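Local coordinates for stage II sporulation protein Q (Bacillus subtilis, PDB 3TUF) that pairs with SpoIIIAH to form an intercellular channel between forespore and mother cell and takes part in forespore engulfment during sporulation, at residues G91-V96 / I149-K154; P111-V116 / V128-S133. All coordinates share one frame; numbering follows the deposited sequence.

Contact 1. Residues G91-V96 / I149-K154; sequences GKDFDV and IGKSGK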
ATOM      1  N   GLY A  91      38.313 -24.804  16.017  1.00 62.33           N
ATOM      2  CA  GLY A  91      36.911 -24.777  16.503  1.00 73.04           C
ATOM      3  C   GLY A  91      36.722 -25.554  17.796  1.00 66.30           C
ATOM      4  O   GLY A  91      35.698 -26.251  17.972  1.00 51.97           O
ATOM      5  N   LYS A  92      37.717 -25.478  18.690  1.00 47.82           N
ATOM      6  CA  LYS A  92      37.593 -26.018  20.048  1.00 54.59           C
ATOM      7  C   LYS A  92      36.874 -24.983  20.920  1.00 54.77           C
ATOM      8  O   LYS A  92      36.881 -23.760  20.634  1.00 50.47           O
ATOM      9  CB  LYS A  92      38.967 -26.301  20.669  1.00 59.74           C
ATOM     10  CG  LYS A  92      39.845 -27.341  19.971  1.00 63.37           C
ATOM     11  CD  LYS A  92      41.308 -27.249  20.460  1.00 82.52           C
ATOM     12  CE  LYS A  92      42.292 -28.006  19.530  1.00 81.87           C
ATOM     13  NZ  LYS A  92      43.632 -28.125  20.170  1.00 86.61           N
ATOM     14  N   ASP A  93      36.273 -25.479  21.994  1.00 45.53           N
ATOM     15  CA  ASP A  93      35.566 -24.669  22.965  1.00 44.28           C
ATOM     16  C   ASP A  93      36.479 -23.616  23.522  1.00 43.77           C
ATOM     17  O   ASP A  93      37.687 -23.862  23.648  1.00 47.10           O
ATOM     18  CB  ASP A  93      35.123 -25.542  24.147  1.00 52.06           C
ATOM     19  CG  ASP A  93      33.860 -26.325  23.864  1.00 53.63           C
ATOM     20  OD1 ASP A  93      33.219 -26.135  22.806  1.00 48.13           O
ATOM     21  OD2 ASP A  93      33.480 -27.152  24.709  1.00 46.31           O
ATOM     22  N   PHE A  94      35.941 -22.466  23.913  1.00 32.48           N
ATOM     23  CA  PHE A  94      36.791 -21.528  24.586  1.00 32.91           C
ATOM     24  C   PHE A  94      35.935 -20.640  25.447  1.00 28.92           C
ATOM     25  O   PHE A  94      34.686 -20.598  25.296  1.00 36.00           O
ATOM     26  CB  PHE A  94      37.560 -20.718  23.537  1.00 33.21           C
ATOM     27  CG  PHE A  94      36.646 -19.935  22.545  1.00 34.80           C
ATOM     28  CD1 PHE A  94      36.212 -18.621  22.876  1.00 32.50           C
ATOM     29  CD2 PHE A  94      36.233 -20.508  21.303  1.00 38.08           C
ATOM     30  CE1 PHE A  94      35.335 -17.896  22.020  1.00 27.21           C
ATOM     31  CE2 PHE A  94      35.405 -19.811  20.435  1.00 30.49           C
ATOM     32  CZ  PHE A  94      34.946 -18.491  20.797  1.00 25.71           C
ATOM     33  N   ASP A  95      36.552 -19.911  26.351  1.00 31.74           N
ATOM     34  CA  ASP A  95      35.761 -19.266  27.380  1.00 32.80           C
ATOM     35  C   ASP A  95      35.489 -17.903  26.891  1.00 35.65           C
ATOM     36  O   ASP A  95      36.383 -17.246  26.369  1.00 42.06           O
ATOM     37  CB  ASP A  95      36.508 -19.239  28.710  1.00 35.17           C
ATOM     38  CG  ASP A  95      36.885 -20.693  29.225  1.00 47.27           C
ATOM     39  OD1 ASP A  95      35.955 -21.462  29.629  1.00 55.24           O
ATOM     40  OD2 ASP A  95      38.088 -21.054  29.229  1.00 49.70           O
ATOM     41  N   VAL A  96      34.234 -17.495  27.010  1.00 34.68           N
ATOM     42  CA  VAL A  96      33.824 -16.140  26.698  1.00 33.61           C
ATOM     43  C   VAL A  96      33.762 -15.278  27.961  1.00 38.49           C
ATOM     44  O   VAL A  96      33.350 -15.774  29.026  1.00 36.82           O
ATOM     45  CB  VAL A  96      32.430 -16.249  26.164  1.00 30.20           C
ATOM     46  CG1 VAL A  96      31.638 -14.839  26.171  1.00 34.51           C
ATOM     47  CG2 VAL A  96      32.453 -16.985  24.833  1.00 32.56           C
ATOM     48  N   ILE A 149      31.932 -15.521  31.364  1.00 44.43           N
ATOM     49  CA  ILE A 149      30.510 -15.619  31.516  1.00 34.68           C
ATOM     50  C   ILE A 149      29.917 -16.783  30.766  1.00 32.04           C
ATOM     51  O   ILE A 149      28.719 -17.030  30.885  1.00 36.34           O
ATOM     52  CB  ILE A 149      29.793 -14.326  31.101  1.00 38.02           C
ATOM     53  CG1 ILE A 149      29.975 -14.090  29.614  1.00 37.35           C
ATOM     54  CG2 ILE A 149      30.247 -13.113  32.015  1.00 43.02           C
ATOM     55  CD1 ILE A 149      29.460 -12.737  29.183  1.00 45.60           C
ATOM     56  N   GLY A 150      30.721 -17.503  30.004  1.00 27.68           N
ATOM     57  CA  GLY A 150      30.169 -18.711  29.374  1.00 29.41           C
ATOM     58  C   GLY A 150      31.176 -19.436  28.538  1.00 26.49           C
ATOM     59  O   GLY A 150      32.369 -19.135  28.659  1.00 34.16           O
ATOM     60  N   LYS A 151      30.724 -20.396  27.715  1.00 37.82           N
ATOM     61  CA  LYS A 151      31.633 -21.132  26.799  1.00 37.45           C
ATOM     62  C   LYS A 151      31.113 -21.052  25.365  1.00 33.57           C
ATOM     63  O   LYS A 151      29.906 -21.089  25.149  1.00 38.59           O
ATOM     64  CB  LYS A 151      31.805 -22.620  27.174  1.00 32.45           C
ATOM     65  CG  LYS A 151      33.219 -23.145  26.825  1.00 41.34           C
ATOM     66  CD  LYS A 151      33.558 -24.551  27.344  1.00 48.95           C
ATOM     67  CE  LYS A 151      33.948 -24.697  28.861  1.00 51.18           C
ATOM     68  NZ  LYS A 151      34.927 -23.662  29.283  1.00 54.34           N
ATOM     69  N   SER A 152      32.027 -20.957  24.395  1.00 33.02           N
ATOM     70  CA  SER A 152      31.607 -21.020  23.028  1.00 35.23           C
ATOM     71  C   SER A 152      30.786 -22.300  22.767  1.00 40.01           C
ATOM     72  O   SER A 152      30.909 -23.310  23.477  1.00 41.97           O
ATOM     73  CB  SER A 152      32.820 -21.037  22.128  1.00 33.91           C
ATOM     74  OG  SER A 152      33.295 -22.369  21.951  1.00 33.97           O
ATOM     75  N   GLY A 153      29.944 -22.240  21.735  1.00 43.41           N
ATOM     76  CA  GLY A 153      29.275 -23.437  21.234  1.00 39.82           C
ATOM     77  C   GLY A 153      28.761 -23.275  19.837  1.00 40.43           C
ATOM     78  O   GLY A 153      28.787 -22.165  19.283  1.00 44.93           O
ATOM     79  N   LYS A 154      28.293 -24.380  19.271  1.00 39.47           N
ATOM     80  CA  LYS A 154      27.591 -24.333  17.995  1.00 49.69           C
ATOM     81  C   LYS A 154      26.100 -24.065  18.231  1.00 56.85           C
ATOM     82  O   LYS A 154      25.594 -24.257  19.379  1.00 51.42           O
ATOM     83  CB  LYS A 154      27.679 -25.647  17.212  1.00 39.82           C
ATOM     84  CG  LYS A 154      28.933 -26.488  17.379  1.00 44.07           C
ATOM     85  CD  LYS A 154      28.825 -27.508  16.275  1.00 48.19           C
ATOM     86  CE  LYS A 154      29.746 -28.724  16.408  1.00 69.26           C
ATOM     87  NZ  LYS A 154      30.849 -28.616  15.356  1.00 62.89           N
TER
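Ser152 meets Phe94 with both its backbone and its side chain. The N-H of Ser152 N points almost straight at Phe94 O, at 2.8 Å and nearly along the C=O axis. In return, Phe94 N donates a longer, more bent bond to Ser152 OG (3.3 Å, 141°). Ser152 CB lies over one face of the Phe94 ring, 3.5 Å from the ring centroid, in a CH-pi contact. The ring comes back over the serine because Phe94 CG takes the crowded position between N and the carbonyl carbon (chi1 59°).

Beside this pair, Lys151 NZ forms a salt bridge to Asp95 OD1 at 2.5 Å. The two side chains run side by side in the same direction. The lysine chain bends at chi3 and chi4, which brings NZ round to the carboxylate. Lys151 CG passes 3.3 Å from Phe94 O, and Lys151 CD packs on Asp93 CB.

Farther along, Val96 N donates to Gly150 O from above the carbonyl plane. Val96 O accepts twice, from Ile149 N at 2.7 Å and from Gly150 N at 3.3 Å. The first donor lies in the carbonyl plane and the second well out of it. Val96 CG1 also touches Ile149 CG1.

Asn163 is a second-shell residue. It hydrogen-bonds Ser152 OG through OD1 and Asp93 OD1 through ND2, so it probably fixes the orientation of both polar ends. Val165 of strand 165-171 packs against Phe94 and Val96.

Asp95 and Lys151 form a non-hydrogen-bonded antiparallel pair, with Val96 and Gly150 as the hydrogen-bonded pair next to it. Ile149 and Gly150 both face Val96, which makes this a classic beta bulge in a small antiparallel sheet of the M23 peptidase-like domain.

Contact 2. Residues P111-V116 / V128-S133; sequences PVLGYV and VYQSLS
Tyr115 N donates to Leu132 O at 2.9 Å. The donor lies in the carbonyl plane, on a lone pair. A second bond, from Ser131 N to Leu113 O, is weak: it is 3.0 Å long but bent to 130°. Leu113 O also receives a CA-H...O contact from Ser131. A similar contact runs from Gln130 CA to Tyr115 O at 3.3 Å and is straighter, with 150° at the hydrogen.

Ser131 and Leu132 both face Tyr115, a G1 beta bulge, and Ser131 has positive phi (73°). Its OG turns to Gly153 O, and Ser133 OG bonds Ser152 O. Gly114 also has positive phi, and a CB there would crowd Leu132 O and Ser131 CA.

The packing follows the backbone pairing. Tyr115 CB meets Leu132 CB at 3.5 Å, while Leu132 O sits at the edge of the tyrosine ring, in its plane. Ring carbons CD2 and CE2 touch Ser133 O. An alanine in place of Tyr115 would keep the CB contact and the backbone bond but remove the ring, and would probably leave Leu132 O and Ser133 O less shielded on that side.

Next to the weak bond, Leu113 CD2 lies 3.7 Å from Gln130 NE2. Leu113 CD1 lies near Gln130 OE1, so the two methyls meet the amide from one side. The glutamine chain is extended beyond CG, and it crosses the leucine obliquely. Val116 CG1 touches Val128 CG1 at 4.2 Å.

The hydrogen bonds joining the segments are all main-chain, so the join probably depends more on backbone shape than on side-chain identity.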
ATOM      1  N   PRO A 111      16.454 -22.477  21.932  1.00 50.07           N
ATOM      2  CA  PRO A 111      16.757 -23.704  21.129  1.00 48.38           C
ATOM      3  C   PRO A 111      17.395 -23.419  19.767  1.00 54.65           C
ATOM      4  O   PRO A 111      18.048 -24.305  19.186  1.00 53.68           O
ATOM      5  CB  PRO A 111      15.401 -24.370  20.961  1.00 46.34           C
ATOM      6  CG  PRO A 111      14.358 -23.114  21.069  1.00 56.54           C
ATOM      7  CD  PRO A 111      15.009 -22.201  22.100  1.00 55.14           C
ATOM      8  N   VAL A 112      17.238 -22.191  19.273  1.00 49.12           N
ATOM      9  CA  VAL A 112      17.862 -21.808  18.015  1.00 51.22           C
ATOM     10  C   VAL A 112      19.188 -21.083  18.218  1.00 40.93           C
ATOM     11  O   VAL A 112      20.176 -21.381  17.535  1.00 45.91           O
ATOM     12  CB  VAL A 112      16.940 -20.906  17.280  1.00 50.98           C
ATOM     13  CG1 VAL A 112      17.641 -20.243  16.030  1.00 53.74           C
ATOM     14  CG2 VAL A 112      15.730 -21.705  16.902  1.00 53.48           C
ATOM     15  N   LEU A 113      19.194 -20.131  19.144  1.00 40.28           N
ATOM     16  CA  LEU A 113      20.377 -19.306  19.440  1.00 40.05           C
ATOM     17  C   LEU A 113      21.473 -19.935  20.363  1.00 42.83           C
ATOM     18  O   LEU A 113      22.597 -19.425  20.426  1.00 47.26           O
ATOM     19  CB  LEU A 113      19.921 -17.943  19.995  1.00 36.03           C
ATOM     20  CG  LEU A 113      19.032 -17.083  19.069  1.00 44.78           C
ATOM     21  CD1 LEU A 113      18.682 -15.636  19.663  1.00 34.11           C
ATOM     22  CD2 LEU A 113      19.674 -16.993  17.669  1.00 43.07           C
ATOM     23  N   GLY A 114      21.191 -21.052  21.037  1.00 37.87           N
ATOM     24  CA  GLY A 114      22.052 -21.550  22.157  1.00 32.21           C
ATOM     25  C   GLY A 114      21.790 -20.676  23.397  1.00 28.00           C
ATOM     26  O   GLY A 114      20.790 -19.926  23.492  1.00 39.30           O
ATOM     27  N   TYR A 115      22.677 -20.720  24.363  1.00 29.32           N
ATOM     28  CA  TYR A 115      22.571 -19.710  25.428  1.00 35.39           C
ATOM     29  C   TYR A 115      22.761 -18.275  24.989  1.00 35.12           C
ATOM     30  O   TYR A 115      23.555 -17.988  24.097  1.00 37.59           O
ATOM     31  CB  TYR A 115      23.569 -20.001  26.492  1.00 37.86           C
ATOM     32  CG  TYR A 115      23.053 -20.968  27.486  1.00 42.08           C
ATOM     33  CD1 TYR A 115      22.295 -20.524  28.597  1.00 42.72           C
ATOM     34  CD2 TYR A 115      23.362 -22.352  27.369  1.00 38.25           C
ATOM     35  CE1 TYR A 115      21.850 -21.457  29.600  1.00 35.40           C
ATOM     36  CE2 TYR A 115      22.928 -23.290  28.351  1.00 42.76           C
ATOM     37  CZ  TYR A 115      22.180 -22.812  29.443  1.00 40.54           C
ATOM     38  OH  TYR A 115      21.779 -23.716  30.377  1.00 39.67           O
ATOM     39  N   VAL A 116      22.052 -17.355  25.607  1.00 33.60           N
ATOM     40  CA  VAL A 116      22.171 -15.977  25.179  1.00 35.45           C
ATOM     41  C   VAL A 116      22.334 -15.236  26.452  1.00 35.10           C
ATOM     42  O   VAL A 116      21.545 -15.458  27.386  1.00 38.04           O
ATOM     43  CB  VAL A 116      20.879 -15.434  24.477  1.00 33.33           C
ATOM     44  CG1 VAL A 116      21.008 -13.911  24.179  1.00 28.63           C
ATOM     45  CG2 VAL A 116      20.501 -16.228  23.170  1.00 33.15           C
ATOM     46  N   VAL A 128      26.001  -8.393  23.926  1.00 35.33           N
ATOM     47  CA  VAL A 128      25.237  -9.643  23.729  1.00 41.72           C
ATOM     48  C   VAL A 128      26.193 -10.755  23.332  1.00 46.61           C
ATOM     49  O   VAL A 128      27.071 -10.628  22.443  1.00 43.07           O
ATOM     50  CB  VAL A 128      24.058  -9.473  22.679  1.00 39.48           C
ATOM     51  CG1 VAL A 128      23.235 -10.789  22.424  1.00 37.20           C
ATOM     52  CG2 VAL A 128      23.127  -8.322  23.096  1.00 37.42           C
ATOM     53  N   TYR A 129      26.036 -11.862  24.034  1.00 38.01           N
ATOM     54  CA  TYR A 129      26.873 -13.012  23.792  1.00 36.23           C
ATOM     55  C   TYR A 129      25.910 -14.117  23.613  1.00 35.44           C
ATOM     56  O   TYR A 129      24.982 -14.281  24.447  1.00 33.39           O
ATOM     57  CB  TYR A 129      27.700 -13.275  25.030  1.00 33.83           C
ATOM     58  CG  TYR A 129      28.339 -12.015  25.585  1.00 28.72           C
ATOM     59  CD1 TYR A 129      27.578 -11.100  26.338  1.00 33.75           C
ATOM     60  CD2 TYR A 129      29.689 -11.731  25.348  1.00 32.96           C
ATOM     61  CE1 TYR A 129      28.129  -9.922  26.870  1.00 32.58           C
ATOM     62  CE2 TYR A 129      30.281 -10.528  25.866  1.00 29.40           C
ATOM     63  CZ  TYR A 129      29.464  -9.641  26.627  1.00 34.87           C
ATOM     64  OH  TYR A 129      30.016  -8.490  27.126  1.00 40.36           O
ATOM     65  N   GLN A 130      26.120 -14.903  22.568  1.00 28.02           N
ATOM     66  CA  GLN A 130      25.074 -15.786  22.114  1.00 33.78           C
ATOM     67  C   GLN A 130      25.762 -16.888  21.364  1.00 30.65           C
ATOM     68  O   GLN A 130      26.897 -16.724  21.010  1.00 33.54           O
ATOM     69  CB  GLN A 130      24.118 -14.947  21.249  1.00 35.02           C
ATOM     70  CG  GLN A 130      23.885 -15.481  19.867  1.00 35.53           C
ATOM     71  CD  GLN A 130      22.860 -14.711  19.080  1.00 38.50           C
ATOM     72  OE1 GLN A 130      22.129 -13.827  19.632  1.00 38.46           O
ATOM     73  NE2 GLN A 130      22.792 -15.034  17.756  1.00 36.12           N
ATOM     74  N   SER A 131      25.106 -18.027  21.131  1.00 35.29           N
ATOM     75  CA  SER A 131      25.779 -19.311  20.714  1.00 34.88           C
ATOM     76  C   SER A 131      26.604 -20.094  21.786  1.00 38.36           C
ATOM     77  O   SER A 131      27.267 -21.127  21.472  1.00 35.78           O
ATOM     78  CB  SER A 131      26.579 -19.189  19.426  1.00 32.59           C
ATOM     79  OG  SER A 131      26.526 -20.458  18.756  1.00 43.89           O
ATOM     80  N   LEU A 132      26.533 -19.605  23.042  1.00 37.19           N
ATOM     81  CA  LEU A 132      27.131 -20.253  24.207  1.00 36.86           C
ATOM     82  C   LEU A 132      26.560 -21.693  24.423  1.00 40.80           C
ATOM     83  O   LEU A 132      25.327 -21.945  24.212  1.00 40.96           O
ATOM     84  CB  LEU A 132      26.867 -19.393  25.444  1.00 35.43           C
ATOM     85  CG  LEU A 132      27.286 -17.926  25.304  1.00 34.14           C
ATOM     86  CD1 LEU A 132      27.390 -17.202  26.653  1.00 35.59           C
ATOM     87  CD2 LEU A 132      28.606 -17.845  24.627  1.00 36.36           C
ATOM     88  N   SER A 133      27.491 -22.593  24.825  1.00 41.33           N
ATOM     89  CA  SER A 133      27.295 -23.984  25.235  1.00 42.98           C
ATOM     90  C   SER A 133      26.909 -23.999  26.679  1.00 35.80           C
ATOM     91  O   SER A 133      26.160 -24.893  27.122  1.00 39.51           O
ATOM     92  CB  SER A 133      28.634 -24.705  25.265  1.00 41.95           C
ATOM     93  OG  SER A 133      29.123 -24.952  23.969  1.00 54.64           O
TER

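In the fold
Along the chain, contact 2 is nested inside the loop closed by contact 1: the order is 91-96, 111-116, 128-133, 149-154. Their centres lie about 10 Å apart. Contact 1 belongs to the small antiparallel sheet of strands 95-97, 148-151 and 134-135. Contact 2 lies on the larger antiparallel sheet, where the turn after strand 102-110 meets strand 125-132. The contacts touch through 128-133 and 149-154. Lys151 O probably accepts a hydrogen bond from Ser133 N, and Leu132 CB packs against the same oxygen. Val96 also rests on Tyr129 and Leu132. The two sheets are thus joined within one M23 family domain of the channel protein.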